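Local coordinates for protein glycerol trinitrate reductase (Agrobacterium tumefaciens, PDB 5EPD) that probably reduces glycerol trinitrate as an FMN-dependent member of the old yellow enzyme family, captured here without its flavin, at residues Ala280-Val285 / Arg305-Thr310; Ser250-Ala255 / Phe298-Leu303; Phe340-Asp345 / Pro355-Asn360; Ile74-Thr79 / Ile117-Trp122; Leu166-Leu171 / Asp216-Ser221. All coordinates share one frame; numbering follows the deposited sequence.

Contact 1 of 5, residues Ala280-Val285 / Arg305-Thr310; sequences AYIHVV and RRFSRT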
# COMPACT_ATOMS: atom_id res chain seq x y z
N ALA A 280 -0.05 7.89 -12.96
CA ALA A 280 -0.30 6.62 -13.65
C ALA A 280 -1.57 5.87 -13.18
O ALA A 280 -2.27 5.29 -14.01
CB ALA A 280 0.91 5.70 -13.50
N TYR A 281 -1.87 5.86 -11.88
CA TYR A 281 -3.02 5.09 -11.42
C TYR A 281 -3.53 5.42 -10.03
O TYR A 281 -2.78 5.89 -9.17
CB TYR A 281 -2.69 3.58 -11.48
CG TYR A 281 -1.80 3.04 -10.37
CD1 TYR A 281 -2.30 2.80 -9.10
CD2 TYR A 281 -0.46 2.73 -10.62
CE1 TYR A 281 -1.49 2.27 -8.10
CE2 TYR A 281 0.36 2.19 -9.63
CZ TYR A 281 -0.16 1.96 -8.37
OH TYR A 281 0.64 1.44 -7.39
N ILE A 282 -4.82 5.15 -9.83
CA ILE A 282 -5.39 5.08 -8.50
C ILE A 282 -5.74 3.63 -8.19
O ILE A 282 -6.10 2.85 -9.07
CB ILE A 282 -6.63 6.01 -8.31
CG1 ILE A 282 -7.74 5.70 -9.32
CG2 ILE A 282 -6.21 7.48 -8.37
CD1 ILE A 282 -9.02 6.48 -9.08
N HIS A 283 -5.60 3.28 -6.92
CA HIS A 283 -5.84 1.93 -6.41
C HIS A 283 -6.91 2.08 -5.31
O HIS A 283 -6.67 2.64 -4.23
CB HIS A 283 -4.52 1.38 -5.85
CG HIS A 283 -4.59 -0.04 -5.37
ND1 HIS A 283 -3.45 -0.77 -5.11
CD2 HIS A 283 -5.63 -0.86 -5.11
CE1 HIS A 283 -3.79 -1.98 -4.71
NE2 HIS A 283 -5.11 -2.06 -4.70
N VAL A 284 -8.10 1.58 -5.59
CA VAL A 284 -9.23 1.87 -4.72
C VAL A 284 -9.67 0.61 -4.00
O VAL A 284 -10.02 -0.41 -4.63
CB VAL A 284 -10.41 2.52 -5.51
CG1 VAL A 284 -11.57 2.86 -4.57
CG2 VAL A 284 -9.94 3.77 -6.25
N VAL A 285 -9.64 0.69 -2.66
CA VAL A 285 -10.18 -0.32 -1.78
C VAL A 285 -11.69 -0.03 -1.71
O VAL A 285 -12.09 1.02 -1.19
CB VAL A 285 -9.54 -0.20 -0.38
CG1 VAL A 285 -10.18 -1.19 0.57
CG2 VAL A 285 -8.02 -0.40 -0.44
N ARG A 305 -14.89 7.62 -13.42
CA ARG A 305 -15.10 8.62 -14.45
C ARG A 305 -14.09 9.77 -14.36
O ARG A 305 -13.54 10.21 -15.36
CB ARG A 305 -16.52 9.17 -14.36
CG ARG A 305 -17.50 8.39 -15.21
CD ARG A 305 -18.91 8.95 -15.10
NE ARG A 305 -19.75 8.01 -14.35
CZ ARG A 305 -20.28 8.23 -13.15
NH1 ARG A 305 -21.02 7.28 -12.58
NH2 ARG A 305 -20.09 9.39 -12.50
N ARG A 306 -13.84 10.25 -13.15
CA ARG A 306 -12.97 11.40 -12.93
C ARG A 306 -11.53 11.12 -13.24
O ARG A 306 -10.78 12.04 -13.57
CB ARG A 306 -13.06 11.86 -11.48
CG ARG A 306 -14.40 12.47 -11.18
CD ARG A 306 -14.60 12.65 -9.69
NE ARG A 306 -16.01 12.91 -9.43
CZ ARG A 306 -16.62 14.07 -9.66
NH1 ARG A 306 -15.94 15.10 -10.14
NH2 ARG A 306 -17.90 14.19 -9.39
N PHE A 307 -11.12 9.87 -13.09
CA PHE A 307 -9.73 9.52 -13.30
C PHE A 307 -9.57 8.95 -14.71
O PHE A 307 -10.28 8.03 -15.14
CB PHE A 307 -9.22 8.56 -12.20
CG PHE A 307 -7.71 8.45 -12.15
CD1 PHE A 307 -6.93 9.47 -11.57
CD2 PHE A 307 -7.06 7.36 -12.72
CE1 PHE A 307 -5.55 9.38 -11.54
CE2 PHE A 307 -5.68 7.29 -12.71
CZ PHE A 307 -4.92 8.29 -12.12
N SER A 308 -8.62 9.52 -15.44
CA SER A 308 -8.50 9.28 -16.86
C SER A 308 -7.47 8.18 -17.20
O SER A 308 -7.36 7.77 -18.34
CB SER A 308 -8.13 10.60 -17.55
OG SER A 308 -6.74 10.87 -17.43
N ARG A 309 -6.70 7.74 -16.21
CA ARG A 309 -5.72 6.66 -16.40
C ARG A 309 -6.21 5.36 -15.72
O ARG A 309 -7.42 5.17 -15.55
CB ARG A 309 -4.37 7.11 -15.82
CG ARG A 309 -3.40 7.69 -16.83
CD ARG A 309 -3.68 9.14 -17.15
NE ARG A 309 -2.61 9.67 -17.99
CZ ARG A 309 -2.21 10.95 -18.02
NH1 ARG A 309 -2.75 11.88 -17.24
NH2 ARG A 309 -1.23 11.30 -18.85
N THR A 310 -5.28 4.49 -15.32
CA THR A 310 -5.59 3.20 -14.68
C THR A 310 -6.32 3.26 -13.32
O THR A 310 -5.97 4.05 -12.42
CB THR A 310 -4.32 2.38 -14.49
OG1 THR A 310 -3.64 2.32 -15.75
CG2 THR A 310 -4.61 0.96 -13.98
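Ile282 lies over one face of the Phe307 ring, its CG2 3.9 Å from the ring centroid and nearer the ring's margin than its middle. Its CG1 is flanked by both the N and the C of its own backbone (chi1 57°), which carries the rest of the chain along the phenyl group until CD1 stands 3.8 Å from Phe307 CB. The isoleucine and the phenyl run antiparallel alongside each other. Phe307 CG is anti to its own backbone N (chi1 -165°), which swings the ring in against 280-282, CE2 3.7 Å from Tyr281 CA. Phe307 is the first residue to leave the helix 300-306, in the turn that returns the chain to the next parallel strand of the TIM barrel, 310-313. That strand starts beside Tyr281: Ile282 N donates to Thr310 O at 3.0 Å (155°), while the bond from Thr310 N to Ala280 O is weak at 3.4 Å. On the face shared by Tyr281 and Thr310 their CB atoms come within 3.6 Å. The Tyr281 ring then leads away from Thr310, and its hydroxyl is hydrogen-bonded to Glu194. Arg309 contributes only the start of its side chain, with CB 3.3 Å from Ala280 O.

Contact 2 of 5, residues Ser250-Ala255 / Phe298-Leu303; sequences SPVSPA and FDYGSL
Phe298 meets both Pro251 and Val252. Pro251 CB stands over one face of the phenyl ring, off-centre and 3.8 Å from its centroid, and the proline crosses the phenylalanine at about a right angle. At the root of the side chain, Val252 CG2 is 3.6 Å from Phe298 CB, valine and phenylalanine lying flank to flank with their ends pointing opposite ways. Asp299 follows as the N-cap of the helix 300-306; its OD1 accepts from Ser302 N at 2.9 Å, with the donor well above the carboxylate plane. Tyr300 has CG opposite its carbonyl carbon (chi1 -64°), which lays its ring over Phe298 CD2 and brings OH to 3.7 Å from Val252 CG2. A water in the plane of the ring joins the segments: it accepts from Val252 N at 3.0 Å and is hydrogen-bonded to Tyr300 OH at 2.9 Å. Leu303, a turn further along the helix, ends the contact with CD1 3.9 Å from Pro251 CG. Val284 of strand 281-284 touches both Pro251 and Tyr300. The contact joins the loop leaving strand 245-249 to the helix that follows strand 281-284, a meeting of consecutive beta-alpha connections at the C-terminal ends of TIM-barrel strands.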
# COMPACT_ATOMS: atom_id res chain seq x y z
N SER A 250 -9.09 4.54 0.14
CA SER A 250 -10.16 3.72 0.68
C SER A 250 -11.28 4.66 1.16
O SER A 250 -11.35 4.97 2.37
CB SER A 250 -9.62 2.90 1.87
OG SER A 250 -9.13 3.75 2.92
N PRO A 251 -12.13 5.16 0.22
CA PRO A 251 -13.17 6.15 0.54
C PRO A 251 -14.06 5.78 1.73
O PRO A 251 -14.31 6.63 2.60
CB PRO A 251 -14.00 6.19 -0.75
CG PRO A 251 -13.02 5.88 -1.81
CD PRO A 251 -12.11 4.83 -1.22
N VAL A 252 -14.53 4.54 1.76
CA VAL A 252 -15.42 4.06 2.79
C VAL A 252 -14.64 3.28 3.84
O VAL A 252 -14.14 2.20 3.58
CB VAL A 252 -16.52 3.18 2.19
CG1 VAL A 252 -17.54 2.80 3.25
CG2 VAL A 252 -17.20 3.90 1.03
N SER A 253 -14.52 3.83 5.04
CA SER A 253 -13.80 3.17 6.13
C SER A 253 -14.58 1.93 6.57
O SER A 253 -15.79 1.84 6.34
CB SER A 253 -13.63 4.12 7.33
OG SER A 253 -13.19 5.42 6.93
N PRO A 254 -13.90 0.96 7.21
CA PRO A 254 -14.68 -0.07 7.87
C PRO A 254 -15.33 0.51 9.12
O PRO A 254 -15.16 1.71 9.41
CB PRO A 254 -13.63 -1.13 8.23
CG PRO A 254 -12.38 -0.34 8.43
CD PRO A 254 -12.46 0.81 7.46
N ALA A 255 -16.06 -0.33 9.86
CA ALA A 255 -16.77 0.06 11.09
C ALA A 255 -15.85 0.72 12.13
O ALA A 255 -16.20 1.75 12.70
CB ALA A 255 -17.46 -1.15 11.70
N PHE A 298 -21.78 4.06 -1.61
CA PHE A 298 -20.76 4.87 -2.30
C PHE A 298 -20.75 4.68 -3.83
O PHE A 298 -21.00 3.58 -4.32
CB PHE A 298 -19.36 4.55 -1.73
CG PHE A 298 -18.28 5.52 -2.16
CD1 PHE A 298 -18.03 6.69 -1.44
CD2 PHE A 298 -17.51 5.27 -3.31
CE1 PHE A 298 -17.04 7.58 -1.85
CE2 PHE A 298 -16.53 6.16 -3.72
CZ PHE A 298 -16.29 7.32 -2.99
N ASP A 299 -20.44 5.75 -4.57
CA ASP A 299 -20.36 5.70 -6.05
C ASP A 299 -18.93 5.68 -6.58
O ASP A 299 -18.32 6.74 -6.76
CB ASP A 299 -21.10 6.90 -6.70
CG ASP A 299 -21.08 6.85 -8.24
OD1 ASP A 299 -20.43 5.96 -8.83
OD2 ASP A 299 -21.70 7.71 -8.89
N TYR A 300 -18.41 4.48 -6.86
CA TYR A 300 -17.05 4.34 -7.37
C TYR A 300 -16.97 4.74 -8.84
O TYR A 300 -15.89 5.12 -9.32
CB TYR A 300 -16.54 2.90 -7.16
CG TYR A 300 -16.43 2.52 -5.69
CD1 TYR A 300 -15.30 2.87 -4.93
CD2 TYR A 300 -17.45 1.83 -5.06
CE1 TYR A 300 -15.21 2.56 -3.58
CE2 TYR A 300 -17.37 1.50 -3.71
CZ TYR A 300 -16.26 1.86 -2.98
OH TYR A 300 -16.23 1.51 -1.65
N GLY A 301 -18.10 4.66 -9.54
CA GLY A 301 -18.19 5.04 -10.95
C GLY A 301 -17.83 6.51 -11.14
O GLY A 301 -17.24 6.88 -12.17
N SER A 302 -18.18 7.33 -10.14
CA SER A 302 -17.78 8.73 -10.12
C SER A 302 -16.27 8.84 -10.19
O SER A 302 -15.75 9.57 -11.03
CB SER A 302 -18.31 9.43 -8.84
OG SER A 302 -17.86 10.79 -8.74
N LEU A 303 -15.58 8.11 -9.31
CA LEU A 303 -14.11 8.17 -9.21
C LEU A 303 -13.45 7.64 -10.48
O LEU A 303 -12.50 8.24 -11.02
CB LEU A 303 -13.59 7.35 -8.01
CG LEU A 303 -14.13 7.68 -6.61
CD1 LEU A 303 -13.33 6.92 -5.58
CD2 LEU A 303 -14.11 9.17 -6.34
O HOH W 1 -13.91 2.36 -0.14

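Contact 3 of 5, residues Phe340-Asp345 / Pro355-Asn360; sequences FIANPD and PLAEVN
Asn343 grips both polar backbone atoms of Ala357 with its amide. OD1 accepts from Ala357 N in the carbonyl plane, on a lone pair (161° at the hydrogen), although the modelled 2.5 Å is short and its exact value doubtful. ND2 donates to Ala357 O at 3.0 Å, also on a lone pair but slightly tilted from the amide plane of Asn343. Binding the N-H and C=O of one loop residue fixes the amide's rotation and its flip. ND2 has a second acceptor in Pro339 O. Asn343 CG is opposite its carbonyl carbon (chi1 -49°), which turns the amide toward 355-360. Next to it the packing is close: Ala342 CB sits 3.3 Å from Glu358 O and 4.0 Å from Ala357 CB. Further along, Val359 CG2 is 3.7 Å from Ile341 CB, with the two side chains crossing obliquely. The other side is looser. The exposed Glu358 starts its side chain away from 340-345, and Leu356, also exposed, meets Asn343 OD1 chiefly through CA at 3.3 Å. The segment 355-360 runs on after helix 346-352 and passes back over the end of helix 338-342; Leu356 also lies on Leu346 and Arg349 of helix 346-352, while Tyr375 packs on Ile341 and Ala342.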
# COMPACT_ATOMS: atom_id res chain seq x y z
N PHE A 340 -2.78 -14.42 -2.61
CA PHE A 340 -1.37 -14.40 -2.98
C PHE A 340 -0.46 -14.87 -1.83
O PHE A 340 0.67 -15.33 -2.08
CB PHE A 340 -0.94 -13.00 -3.41
CG PHE A 340 -1.01 -12.77 -4.88
CD1 PHE A 340 -0.11 -13.40 -5.74
CD2 PHE A 340 -1.96 -11.91 -5.42
CE1 PHE A 340 -0.17 -13.20 -7.11
CE2 PHE A 340 -2.02 -11.71 -6.78
CZ PHE A 340 -1.13 -12.35 -7.63
N ILE A 341 -0.91 -14.72 -0.58
CA ILE A 341 -0.16 -15.27 0.56
C ILE A 341 -0.04 -16.81 0.41
O ILE A 341 1.06 -17.39 0.41
CB ILE A 341 -0.82 -14.93 1.92
CG1 ILE A 341 -0.83 -13.41 2.16
CG2 ILE A 341 -0.08 -15.64 3.05
CD1 ILE A 341 -1.43 -13.00 3.49
N ALA A 342 -1.19 -17.45 0.24
CA ALA A 342 -1.23 -18.92 0.28
C ALA A 342 -0.98 -19.60 -1.08
O ALA A 342 -0.62 -20.76 -1.11
CB ALA A 342 -2.55 -19.38 0.88
N ASN A 343 -1.15 -18.89 -2.19
CA ASN A 343 -0.94 -19.44 -3.56
C ASN A 343 0.09 -18.62 -4.35
O ASN A 343 -0.28 -17.62 -4.98
CB ASN A 343 -2.25 -19.49 -4.33
CG ASN A 343 -3.38 -20.12 -3.52
OD1 ASN A 343 -3.69 -21.31 -3.68
ND2 ASN A 343 -3.95 -19.35 -2.60
N PRO A 344 1.38 -19.04 -4.32
CA PRO A 344 2.39 -18.27 -5.08
C PRO A 344 2.13 -18.30 -6.60
O PRO A 344 2.50 -17.36 -7.33
CB PRO A 344 3.74 -18.94 -4.72
CG PRO A 344 3.38 -20.28 -4.13
CD PRO A 344 1.98 -20.14 -3.55
N ASP A 345 1.50 -19.39 -7.02
CA ASP A 345 1.09 -19.61 -8.40
C ASP A 345 -0.38 -19.20 -8.66
O ASP A 345 -1.04 -19.77 -9.53
CB ASP A 345 1.37 -21.08 -8.80
CG ASP A 345 0.66 -22.10 -7.90
OD1 ASP A 345 0.46 -21.83 -6.69
OD2 ASP A 345 0.34 -23.21 -8.38
N PRO A 355 -8.03 -25.50 -7.60
CA PRO A 355 -8.51 -24.86 -6.36
C PRO A 355 -7.37 -24.11 -5.61
O PRO A 355 -6.16 -24.40 -5.80
CB PRO A 355 -9.07 -26.04 -5.53
CG PRO A 355 -9.13 -27.23 -6.44
CD PRO A 355 -8.13 -26.98 -7.55
N LEU A 356 -7.78 -23.15 -4.78
CA LEU A 356 -6.86 -22.27 -4.10
C LEU A 356 -6.61 -22.72 -2.66
O LEU A 356 -7.51 -23.23 -1.97
CB LEU A 356 -7.40 -20.84 -4.10
CG LEU A 356 -7.64 -20.12 -5.44
CD1 LEU A 356 -7.94 -18.65 -5.14
CD2 LEU A 356 -6.46 -20.25 -6.42
N ALA A 357 -5.36 -22.56 -2.24
CA ALA A 357 -4.99 -22.83 -0.85
C ALA A 357 -5.50 -21.71 0.07
O ALA A 357 -5.48 -20.54 -0.28
CB ALA A 357 -3.48 -22.97 -0.72
N GLU A 358 -5.96 -22.08 1.24
CA GLU A 358 -6.36 -21.10 2.23
C GLU A 358 -5.13 -20.64 3.00
O GLU A 358 -4.09 -21.31 3.04
CB GLU A 358 -7.40 -21.69 3.17
CG GLU A 358 -8.70 -22.06 2.47
CD GLU A 358 -9.73 -20.97 2.58
OE1 GLU A 358 -9.64 -19.95 1.84
OE2 GLU A 358 -10.62 -21.15 3.42
N VAL A 359 -5.28 -19.47 3.60
CA VAL A 359 -4.24 -18.81 4.38
C VAL A 359 -4.16 -19.46 5.77
O VAL A 359 -5.20 -19.78 6.36
CB VAL A 359 -4.58 -17.30 4.46
CG1 VAL A 359 -4.48 -16.72 5.86
CG2 VAL A 359 -3.70 -16.52 3.51
N ASN A 360 -2.95 -19.68 6.29
CA ASN A 360 -2.79 -19.85 7.75
C ASN A 360 -2.70 -18.45 8.37
O ASN A 360 -1.67 -17.78 8.25
CB ASN A 360 -1.55 -20.68 8.13
CG ASN A 360 -1.29 -20.74 9.64
OD1 ASN A 360 -1.85 -19.98 10.45
ND2 ASN A 360 -0.42 -21.64 10.03

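Contact 4 of 5, residues Ile74-Thr79 / Ile117-Trp122; sequences IISEAT and IVLQLW
Neighbouring parallel strands of the TIM barrel, 73-80 and 117-122, meet here as the two strands of a beta-alpha-beta unit whose helix is 97-112; Ile74 pairs with Ile117 and Ile75 with Val118. Val118 N donates to Ile74 O at 3.0 Å, and Ser76 N to Val118 O at 2.9 Å, both almost straight. Between Ile75 and Thr79 the regular pairing is interrupted, and it resumes one residue out of step, with Thr79 N on Gln120 O and Trp122 N on Thr79 O. Ser76 OG fills the break. Flanked by its own backbone N and C (chi1 73°), it accepts from Gln120 N at 3.0 Å (165°) in place of a backbone carbonyl, and donates to Glu77 O at 2.8 Å. Thr79 OG1 donates to the same oxygen at 2.9 Å. Both hydroxyls come in from above the carbonyl plane, about 40° out of it and on opposite faces. Around these bonds, Ile75 CG2 lies 4.0 Å from Gln120 CB, while Thr79 CG2 meets Leu119 CD1 at about a right angle, 3.9 Å away. The methyl of Ala78 is placed over one face of the Trp122 indole, modelled too close for the spacing to be trusted. Trp122 also meets the rings of His196 and Tyr201, and Glu77 turns away to Tyr65. Every residue of both segments is buried; Ser76 OG meets the N-H of Gln120, and the two hydroxyls meet the carbonyl of Glu77, so these buried polar atoms at the register shift have partners.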
# COMPACT_ATOMS: atom_id res chain seq x y z
N ILE A 74 3.30 -6.61 -8.65
CA ILE A 74 3.31 -6.78 -7.20
C ILE A 74 3.38 -5.41 -6.56
O ILE A 74 4.23 -4.59 -6.92
CB ILE A 74 4.54 -7.58 -6.72
CG1 ILE A 74 4.48 -8.99 -7.22
CG2 ILE A 74 4.60 -7.58 -5.19
CD1 ILE A 74 5.77 -9.77 -6.96
N ILE A 75 2.49 -5.16 -5.60
CA ILE A 75 2.66 -4.00 -4.72
C ILE A 75 3.29 -4.52 -3.44
O ILE A 75 2.73 -5.40 -2.76
CB ILE A 75 1.34 -3.28 -4.32
CG1 ILE A 75 0.35 -3.17 -5.48
CG2 ILE A 75 1.68 -1.92 -3.73
CD1 ILE A 75 0.73 -2.10 -6.47
N SER A 76 4.45 -3.99 -3.10
CA SER A 76 5.12 -4.42 -1.87
C SER A 76 4.26 -4.11 -0.67
O SER A 76 3.36 -3.26 -0.71
CB SER A 76 6.41 -3.66 -1.63
OG SER A 76 6.11 -2.32 -1.23
N GLU A 77 4.59 -4.82 0.40
CA GLU A 77 4.19 -4.47 1.74
C GLU A 77 4.43 -3.00 1.98
O GLU A 77 5.41 -2.41 1.48
CB GLU A 77 5.02 -5.28 2.74
CG GLU A 77 6.54 -5.12 2.57
CD GLU A 77 7.32 -6.28 3.19
OE1 GLU A 77 7.81 -7.19 2.46
OE2 GLU A 77 7.44 -6.28 4.43
N ALA A 78 3.51 -2.40 2.74
CA ALA A 78 3.70 -1.03 3.20
C ALA A 78 5.07 -0.89 3.88
O ALA A 78 5.46 -1.72 4.72
CB ALA A 78 2.59 -0.65 4.17
N THR A 79 5.79 0.17 3.49
CA THR A 79 7.20 0.35 3.77
C THR A 79 7.41 1.84 4.21
O THR A 79 7.25 2.79 3.42
CB THR A 79 8.03 -0.05 2.52
OG1 THR A 79 8.01 -1.48 2.36
CG2 THR A 79 9.51 0.44 2.59
N ILE A 117 7.34 -4.72 -9.90
CA ILE A 117 7.19 -4.44 -8.48
C ILE A 117 7.32 -2.96 -8.19
O ILE A 117 8.28 -2.28 -8.60
CB ILE A 117 8.16 -5.27 -7.59
CG1 ILE A 117 7.74 -5.15 -6.11
CG2 ILE A 117 9.62 -4.87 -7.81
CD1 ILE A 117 8.59 -6.01 -5.20
N VAL A 118 6.31 -2.48 -7.49
CA VAL A 118 6.17 -1.12 -7.06
C VAL A 118 6.25 -1.13 -5.52
O VAL A 118 5.73 -2.04 -4.86
CB VAL A 118 4.83 -0.62 -7.60
CG1 VAL A 118 4.25 0.51 -6.78
CG2 VAL A 118 5.02 -0.21 -9.05
N LEU A 119 6.94 -0.13 -4.95
CA LEU A 119 7.02 0.02 -3.48
C LEU A 119 5.90 0.94 -2.92
O LEU A 119 5.70 2.07 -3.37
CB LEU A 119 8.41 0.51 -3.07
CG LEU A 119 8.72 0.71 -1.58
CD1 LEU A 119 10.20 0.58 -1.26
CD2 LEU A 119 8.27 2.09 -1.13
N GLN A 120 5.17 0.44 -1.93
CA GLN A 120 4.15 1.27 -1.27
C GLN A 120 4.72 2.08 -0.12
O GLN A 120 5.07 1.53 0.93
CB GLN A 120 2.95 0.44 -0.78
CG GLN A 120 1.76 1.30 -0.34
CD GLN A 120 0.67 0.54 0.35
OE1 GLN A 120 0.92 -0.19 1.30
NE2 GLN A 120 -0.55 0.73 -0.07
N LEU A 121 4.79 3.39 -0.33
CA LEU A 121 5.30 4.35 0.65
C LEU A 121 4.34 4.66 1.81
O LEU A 121 3.20 5.13 1.60
CB LEU A 121 5.61 5.68 -0.03
CG LEU A 121 6.63 5.60 -1.15
CD1 LEU A 121 6.58 6.90 -1.94
CD2 LEU A 121 8.01 5.30 -0.60
N TRP A 122 4.86 4.50 3.03
CA TRP A 122 4.06 4.52 4.23
C TRP A 122 4.44 5.62 5.23
O TRP A 122 5.63 5.87 5.48
CB TRP A 122 4.30 3.18 4.91
CG TRP A 122 3.18 2.61 5.67
CD1 TRP A 122 1.86 3.05 5.73
CD2 TRP A 122 3.24 1.42 6.45
NE1 TRP A 122 1.12 2.18 6.51
CE2 TRP A 122 1.94 1.17 6.95
CE3 TRP A 122 4.27 0.51 6.73
CZ2 TRP A 122 1.66 0.06 7.75
CZ3 TRP A 122 3.99 -0.59 7.51
CH2 TRP A 122 2.69 -0.81 8.02

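Contact 5 of 5, residues Leu166-Leu171 / Asp216-Ser221; sequences LELEEL and DTYGGS
Asp216 opens a type I turn that ends at Gly219 and faces Leu168, the first of three residues, 168-170, with helical backbone angles; the CA atoms of Asp216 and Leu168 are 7.8 Å apart. Gly219 N closes the turn on Asp216 O at 3.3 Å. Inside it Asp216 OD1 accepts from Tyr218 N at 2.8 Å (157°), an Asx turn. In the other segment Glu170 N donates to Glu167 O at 2.8 Å, and Glu170 OE1 accepts from Glu167 N at 2.7 Å, so backbone and side chain of Glu170 both return to Glu167, at the entry to the helix. Leu171 stands at the start of helix 171-187, and the turn leads toward helix 222-225; the contact therefore joins two helix approaches on the outside of the TIM barrel, near the surface. No hydrogen bond crosses it. Leu171 CD1 points over the centre of one face of the Tyr218 ring; the modelled spacing is too short to be relied on. Leu168 CD1 instead comes to the edge of that ring, 3.5 Å from Tyr218 CD1. Leu168 CG is anti to the backbone N (chi1 -175°), which brings CD1 to 3.4 Å from Asp216 OD2. That carboxylate also forms a salt bridge with Arg214, and Tyr218 OH bonds to Glu231.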
# COMPACT_ATOMS: atom_id res chain seq x y z
N LEU A 166 0.48 17.47 14.65
CA LEU A 166 1.65 18.06 13.98
C LEU A 166 1.59 19.57 13.86
O LEU A 166 0.56 20.14 13.51
CB LEU A 166 1.80 17.52 12.57
CG LEU A 166 2.35 16.10 12.55
CD1 LEU A 166 1.93 15.42 11.25
CD2 LEU A 166 3.88 16.10 12.75
N GLU A 167 2.72 20.22 14.15
CA GLU A 167 2.87 21.65 13.91
C GLU A 167 2.82 21.85 12.39
O GLU A 167 3.45 21.09 11.63
CB GLU A 167 4.20 22.19 14.47
CG GLU A 167 4.44 21.98 15.96
CD GLU A 167 3.32 22.54 16.82
OE1 GLU A 167 2.64 23.50 16.41
OE2 GLU A 167 3.10 22.02 17.93
N LEU A 168 2.07 22.87 11.96
CA LEU A 168 2.02 23.28 10.56
C LEU A 168 3.42 23.28 9.93
O LEU A 168 3.61 22.86 8.78
CB LEU A 168 1.41 24.68 10.44
CG LEU A 168 1.19 25.18 9.01
CD1 LEU A 168 -0.10 24.59 8.46
CD2 LEU A 168 1.13 26.70 8.96
N GLU A 169 4.40 23.75 10.71
CA GLU A 169 5.78 23.87 10.23
C GLU A 169 6.39 22.52 9.82
O GLU A 169 7.22 22.49 8.91
CB GLU A 169 6.67 24.52 11.29
CG GLU A 169 6.41 26.01 11.55
CD GLU A 169 5.01 26.31 12.06
OE1 GLU A 169 4.58 25.69 13.07
OE2 GLU A 169 4.33 27.17 11.45
N GLU A 170 5.98 21.42 10.47
CA GLU A 170 6.61 20.09 10.21
C GLU A 170 6.19 19.43 8.87
O GLU A 170 6.89 18.56 8.32
CB GLU A 170 6.28 19.14 11.36
CG GLU A 170 6.76 19.61 12.73
CD GLU A 170 6.24 18.73 13.86
OE1 GLU A 170 5.19 19.09 14.44
OE2 GLU A 170 6.85 17.68 14.19
N LEU A 171 5.06 19.88 8.33
CA LEU A 171 4.40 19.20 7.24
C LEU A 171 5.27 19.14 6.00
O LEU A 171 5.43 18.07 5.43
CB LEU A 171 3.05 19.86 6.93
CG LEU A 171 2.01 19.83 8.06
CD1 LEU A 171 0.67 20.29 7.52
CD2 LEU A 171 1.88 18.45 8.69
N ASP A 216 -6.35 25.15 10.68
CA ASP A 216 -5.37 25.82 9.82
C ASP A 216 -5.62 25.35 8.39
O ASP A 216 -6.70 24.82 8.12
CB ASP A 216 -3.94 25.55 10.30
CG ASP A 216 -3.50 24.08 10.13
OD1 ASP A 216 -4.12 23.28 9.40
OD2 ASP A 216 -2.46 23.75 10.73
N THR A 217 -4.66 25.55 7.49
CA THR A 217 -4.87 25.28 6.05
C THR A 217 -4.94 23.80 5.68
O THR A 217 -5.29 23.46 4.54
CB THR A 217 -3.78 25.94 5.16
OG1 THR A 217 -2.48 25.74 5.73
CG2 THR A 217 -4.03 27.45 5.01
N TYR A 218 -4.60 22.92 6.63
CA TYR A 218 -4.62 21.47 6.41
C TYR A 218 -5.86 20.81 7.03
O TYR A 218 -5.91 19.59 7.15
CB TYR A 218 -3.31 20.86 6.94
CG TYR A 218 -2.15 21.16 6.04
CD1 TYR A 218 -1.43 22.35 6.15
CD2 TYR A 218 -1.80 20.29 5.04
CE1 TYR A 218 -0.37 22.64 5.29
CE2 TYR A 218 -0.75 20.56 4.19
CZ TYR A 218 -0.04 21.73 4.32
OH TYR A 218 0.99 21.95 3.43
N GLY A 219 -6.85 21.62 7.39
CA GLY A 219 -8.14 21.12 7.89
C GLY A 219 -9.26 22.14 7.75
O GLY A 219 -9.04 23.29 7.38
N GLY A 220 -10.48 21.71 8.02
CA GLY A 220 -11.61 22.62 8.03
C GLY A 220 -12.43 22.62 6.77
O GLY A 220 -13.45 23.29 6.72
N SER A 221 -12.01 21.87 5.76
CA SER A 221 -12.79 21.76 4.53
C SER A 221 -12.29 20.63 3.65
O SER A 221 -11.21 20.05 3.88
CB SER A 221 -12.76 23.07 3.73
OG SER A 221 -11.45 23.35 3.25

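How the contacts relate
Contacts 1 and 4 belong to the same closed sheet, their centres about 17 Å apart, and meet across the barrel interior, where Tyr281 OH of contact 1 is 3.7 Å from Ile75 CD1 of contact 4. Glu194 links them further, bonding Tyr281 and His283 and, weakly, Gln120. Contact 2 adjoins contact 1 through the shared helix 300-306, with Val284 CG1 3.7 Å from Tyr300 CD1. Contacts 3 and 5 lie on opposite sides of the chain's centre, about 43 Å between centres; contact 3 comes within about 6 Å of contact 4 at nearest atoms. In this family FMN sits at the C-terminal ends of the barrel strands, so the strand ends of contact 4 probably border that site, empty here.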